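Local atomic coordinates of carbonic anhydrase (Neosartorya fumigata, PDB entry 6LAC), a protein that probably catalyses the reversible hydration of carbon dioxide to hydrogencarbonate and a proton, as a zinc-dependent beta-class carbonic anhydrase. Residues A[51-56]-A[72-77]. The protein carries 1 engineered substitution. Numbering follows the deposited sequence.
Sequences EIFEYR and LGYALD
The ring of F53, on strand 52-57, packs against Y74 and A75 of helix 66-77, joining the strand at one edge of this subunit's sheet in the beta-carbonic anhydrase alpha/beta fold to a helix that lies over one side of the sheet. The contact is small, burying 112 Å² in all, and wholly apolar; no hydrogen bond passes between the two segments. The CB of F53 is directed toward the helix, and CG anti to the backbone N (chi1 -179°) extends the ring to Y74. There CZ of F53 comes 3.5 Å from CD2 of Y74, while CE1 of F53 lies 3.9 Å from CE2 of the same tyrosine. F53 thus meets the edge of the tyrosine ring, close to its plane, along the CD2-CE2 side. The two ring planes are inclined at 36° and their centroids are 5.7 Å apart, an oblique pairing. On the neighbouring helical position the methyl CB of A75 sits 4.4 Å from CE2 of F53, a looser touch. L30 of strand 29-34 and L79 also pack on F53, and Y74 reaches I94 of the second subunit, so the aromatic pair lies close to the dimer interface.

Side chains alternate along the strand: F53 and Y55 lie on the helix side, Y55 packing on S67 and T71, whereas E54 and R56 project from the other. E54, a ligand of a second zinc ion in another structure of this protein, is extended here and forms a salt bridge with R56, whose guanidinium has a further carboxylate partner in E41. NE and NH2 of R56 approach side-on and from opposite faces of the carboxylate plane, both donating to OE2 of E54.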
ATOM      1  N   GLU A  51       4.400  -8.469 -11.965  1.00 15.09           N
ATOM      2  CA  GLU A  51       5.788  -8.062 -11.677  1.00 15.08           C
ATOM      3  C   GLU A  51       5.809  -6.982 -10.593  1.00 13.79           C
ATOM      4  O   GLU A  51       6.861  -6.435 -10.285  1.00 14.72           O
ATOM      5  CB  GLU A  51       6.470  -7.573 -12.954  1.00 15.85           C
ATOM      6  CG  GLU A  51       6.688  -8.718 -13.944  1.00 17.19           C
ATOM      7  CD  GLU A  51       7.455  -8.317 -15.190  1.00 19.05           C
ATOM      8  OE1 GLU A  51       8.049  -7.229 -15.287  1.00 19.10           O
ATOM      9  OE2 GLU A  51       7.404  -9.162 -16.141  1.00 22.46           O
ATOM     10  N   ILE A  52       4.655  -6.562 -10.109  1.00 13.45           N
ATOM     11  CA  ILE A  52       4.580  -5.451  -9.133  1.00 13.43           C
ATOM     12  C   ILE A  52       4.410  -6.036  -7.725  1.00 11.25           C
ATOM     13  O   ILE A  52       3.481  -6.788  -7.492  1.00 12.86           O
ATOM     14  CB  ILE A  52       3.465  -4.455  -9.488  1.00 12.80           C
ATOM     15  CG1 ILE A  52       3.628  -3.875 -10.914  1.00 14.51           C
ATOM     16  CG2 ILE A  52       3.384  -3.332  -8.437  1.00 13.43           C
ATOM     17  CD1 ILE A  52       2.475  -2.958 -11.373  1.00 15.66           C
ATOM     18  N   PHE A  53       5.284  -5.647  -6.824  1.00 10.85           N
ATOM     19  CA  PHE A  53       5.154  -5.914  -5.392  1.00  9.45           C
ATOM     20  C   PHE A  53       4.928  -4.528  -4.803  1.00  9.54           C
ATOM     21  O   PHE A  53       5.839  -3.704  -4.777  1.00 10.01           O
ATOM     22  CB  PHE A  53       6.416  -6.632  -4.898  1.00 10.54           C
ATOM     23  CG  PHE A  53       6.346  -6.962  -3.440  1.00 10.23           C
ATOM     24  CD1 PHE A  53       5.582  -8.027  -3.015  1.00 10.78           C
ATOM     25  CD2 PHE A  53       7.047  -6.218  -2.514  1.00 11.12           C
ATOM     26  CE1 PHE A  53       5.494  -8.295  -1.661  1.00 11.27           C
ATOM     27  CE2 PHE A  53       6.924  -6.489  -1.150  1.00 12.45           C
ATOM     28  CZ  PHE A  53       6.149  -7.529  -0.748  1.00 12.33           C
ATOM     29  N   GLU A  54       3.689  -4.252  -4.402  1.00 10.07           N
ATOM     30  CA  GLU A  54       3.238  -2.863  -4.195  1.00  9.82           C
ATOM     31  C   GLU A  54       3.176  -2.545  -2.708  1.00 10.02           C
ATOM     32  O   GLU A  54       2.408  -3.242  -1.988  1.00 11.37           O
ATOM     33  CB  GLU A  54       1.900  -2.716  -4.896  1.00 10.39           C
ATOM     34  CG  GLU A  54       1.334  -1.314  -4.847  1.00 11.23           C
ATOM     35  CD  GLU A  54       0.009  -1.150  -5.590  1.00 11.29           C
ATOM     36  OE1 GLU A  54      -0.615  -2.176  -5.883  1.00 12.56           O
ATOM     37  OE2 GLU A  54      -0.411   0.010  -5.786  1.00 12.22           O
ATOM     38  N   TYR A  55       3.826  -1.480  -2.284  1.00  9.69           N
ATOM     39  CA  TYR A  55       3.681  -0.938  -0.927  1.00  9.71           C
ATOM     40  C   TYR A  55       3.078   0.432  -1.112  1.00  9.20           C
ATOM     41  O   TYR A  55       3.674   1.318  -1.745  1.00 10.82           O
ATOM     42  CB  TYR A  55       5.034  -0.861  -0.196  1.00 10.96           C
ATOM     43  CG  TYR A  55       4.895  -0.372   1.228  1.00 11.30           C
ATOM     44  CD1 TYR A  55       4.111  -1.095   2.128  1.00 14.13           C
ATOM     45  CD2 TYR A  55       5.423   0.818   1.666  1.00 13.98           C
ATOM     46  CE1 TYR A  55       3.866  -0.671   3.426  1.00 15.34           C
ATOM     47  CE2 TYR A  55       5.193   1.252   2.974  1.00 14.12           C
ATOM     48  CZ  TYR A  55       4.398   0.517   3.838  1.00 15.69           C
ATOM     49  OH  TYR A  55       4.025   0.926   5.107  1.00 17.93           O
ATOM     50  N   ARG A  56       1.856   0.619  -0.628  1.00  9.47           N
ATOM     51  CA  ARG A  56       1.130   1.891  -0.841  1.00  9.55           C
ATOM     52  C   ARG A  56       0.819   2.500   0.494  1.00  9.64           C
ATOM     53  O   ARG A  56       0.123   1.878   1.307  1.00 10.24           O
ATOM     54  CB  ARG A  56      -0.070   1.707  -1.743  1.00  9.41           C
ATOM     55  CG  ARG A  56      -0.671   3.050  -2.141  1.00  9.50           C
ATOM     56  CD  ARG A  56      -1.582   2.868  -3.333  1.00  9.96           C
ATOM     57  NE  ARG A  56      -0.905   2.449  -4.560  1.00 10.59           N
ATOM     58  CZ  ARG A  56      -0.309   3.229  -5.450  1.00 10.77           C
ATOM     59  NH1 ARG A  56      -0.273   4.531  -5.310  1.00  9.94           N
ATOM     60  NH2 ARG A  56       0.302   2.651  -6.476  1.00 10.82           N
ATOM     61  N   LEU A  72      10.769  -3.489   3.054  1.00 13.91           N
ATOM     62  CA  LEU A  72      12.053  -3.409   2.330  1.00 14.15           C
ATOM     63  C   LEU A  72      12.818  -4.724   2.530  1.00 14.63           C
ATOM     64  O   LEU A  72      13.345  -5.320   1.523  1.00 16.52           O
ATOM     65  CB  LEU A  72      12.846  -2.183   2.795  1.00 15.86           C
ATOM     66  CG  LEU A  72      14.210  -2.009   2.131  1.00 17.50           C
ATOM     67  CD1 LEU A  72      14.017  -1.686   0.654  1.00 18.36           C
ATOM     68  CD2 LEU A  72      15.042  -0.948   2.817  1.00 18.25           C
ATOM     69  N   GLY A  73      12.893  -5.226   3.771  1.00 15.60           N
ATOM     70  CA  GLY A  73      13.616  -6.463   4.068  1.00 15.60           C
ATOM     71  C   GLY A  73      13.028  -7.657   3.348  1.00 15.45           C
ATOM     72  O   GLY A  73      13.764  -8.443   2.765  1.00 16.45           O
ATOM     73  N   TYR A  74      11.719  -7.807   3.320  1.00 14.42           N
ATOM     74  CA  TYR A  74      11.099  -8.921   2.590  1.00 14.66           C
ATOM     75  C   TYR A  74      11.425  -8.829   1.089  1.00 14.23           C
ATOM     76  O   TYR A  74      11.764  -9.801   0.401  1.00 14.69           O
ATOM     77  CB  TYR A  74       9.584  -8.925   2.821  1.00 15.26           C
ATOM     78  CG  TYR A  74       8.849 -10.052   2.168  1.00 15.02           C
ATOM     79  CD1 TYR A  74       8.877 -11.334   2.713  1.00 17.58           C
ATOM     80  CD2 TYR A  74       8.108  -9.883   1.014  1.00 15.35           C
ATOM     81  CE1 TYR A  74       8.170 -12.376   2.145  1.00 16.99           C
ATOM     82  CE2 TYR A  74       7.408 -10.914   0.424  1.00 16.82           C
ATOM     83  CZ  TYR A  74       7.409 -12.152   1.022  1.00 16.66           C
ATOM     84  OH  TYR A  74       6.730 -13.100   0.363  1.00 16.62           O
ATOM     85  N   ALA A  75      11.253  -7.626   0.542  1.00 13.51           N
ATOM     86  CA  ALA A  75      11.556  -7.380  -0.886  1.00 13.71           C
ATOM     87  C   ALA A  75      12.995  -7.795  -1.241  1.00 12.82           C
ATOM     88  O   ALA A  75      13.172  -8.519  -2.239  1.00 14.06           O
ATOM     89  CB  ALA A  75      11.294  -5.939  -1.198  1.00 12.80           C
ATOM     90  N   LEU A  76      13.962  -7.366  -0.458  1.00 13.15           N
ATOM     91  CA  LEU A  76      15.388  -7.636  -0.818  1.00 16.02           C
ATOM     92  C   LEU A  76      15.752  -9.062  -0.457  1.00 17.46           C
ATOM     93  O   LEU A  76      16.446  -9.708  -1.267  1.00 21.02           O
ATOM     94  CB  LEU A  76      16.328  -6.694  -0.082  1.00 18.45           C
ATOM     95  CG  LEU A  76      16.101  -5.216  -0.370  1.00 19.76           C
ATOM     96  CD1 LEU A  76      16.994  -4.358   0.523  1.00 22.79           C
ATOM     97  CD2 LEU A  76      16.326  -4.878  -1.833  1.00 22.96           C
ATOM     98  N   ASP A  77      15.311  -9.554   0.695  1.00 18.70           N
ATOM     99  CA  ASP A  77      15.792 -10.849   1.274  1.00 20.40           C
ATOM    100  C   ASP A  77      14.978 -12.041   0.755  1.00 23.19           C
ATOM    101  O   ASP A  77      15.588 -13.118   0.467  1.00 28.54           O
ATOM    102  CB  ASP A  77      15.795 -10.797   2.803  1.00 21.40           C
ATOM    103  CG  ASP A  77      16.657  -9.734   3.470  1.00 22.30           C
ATOM    104  OD1 ASP A  77      17.605  -9.214   2.834  1.00 27.69           O
ATOM    105  OD2 ASP A  77      16.359  -9.390   4.639  1.00 27.68           O
TER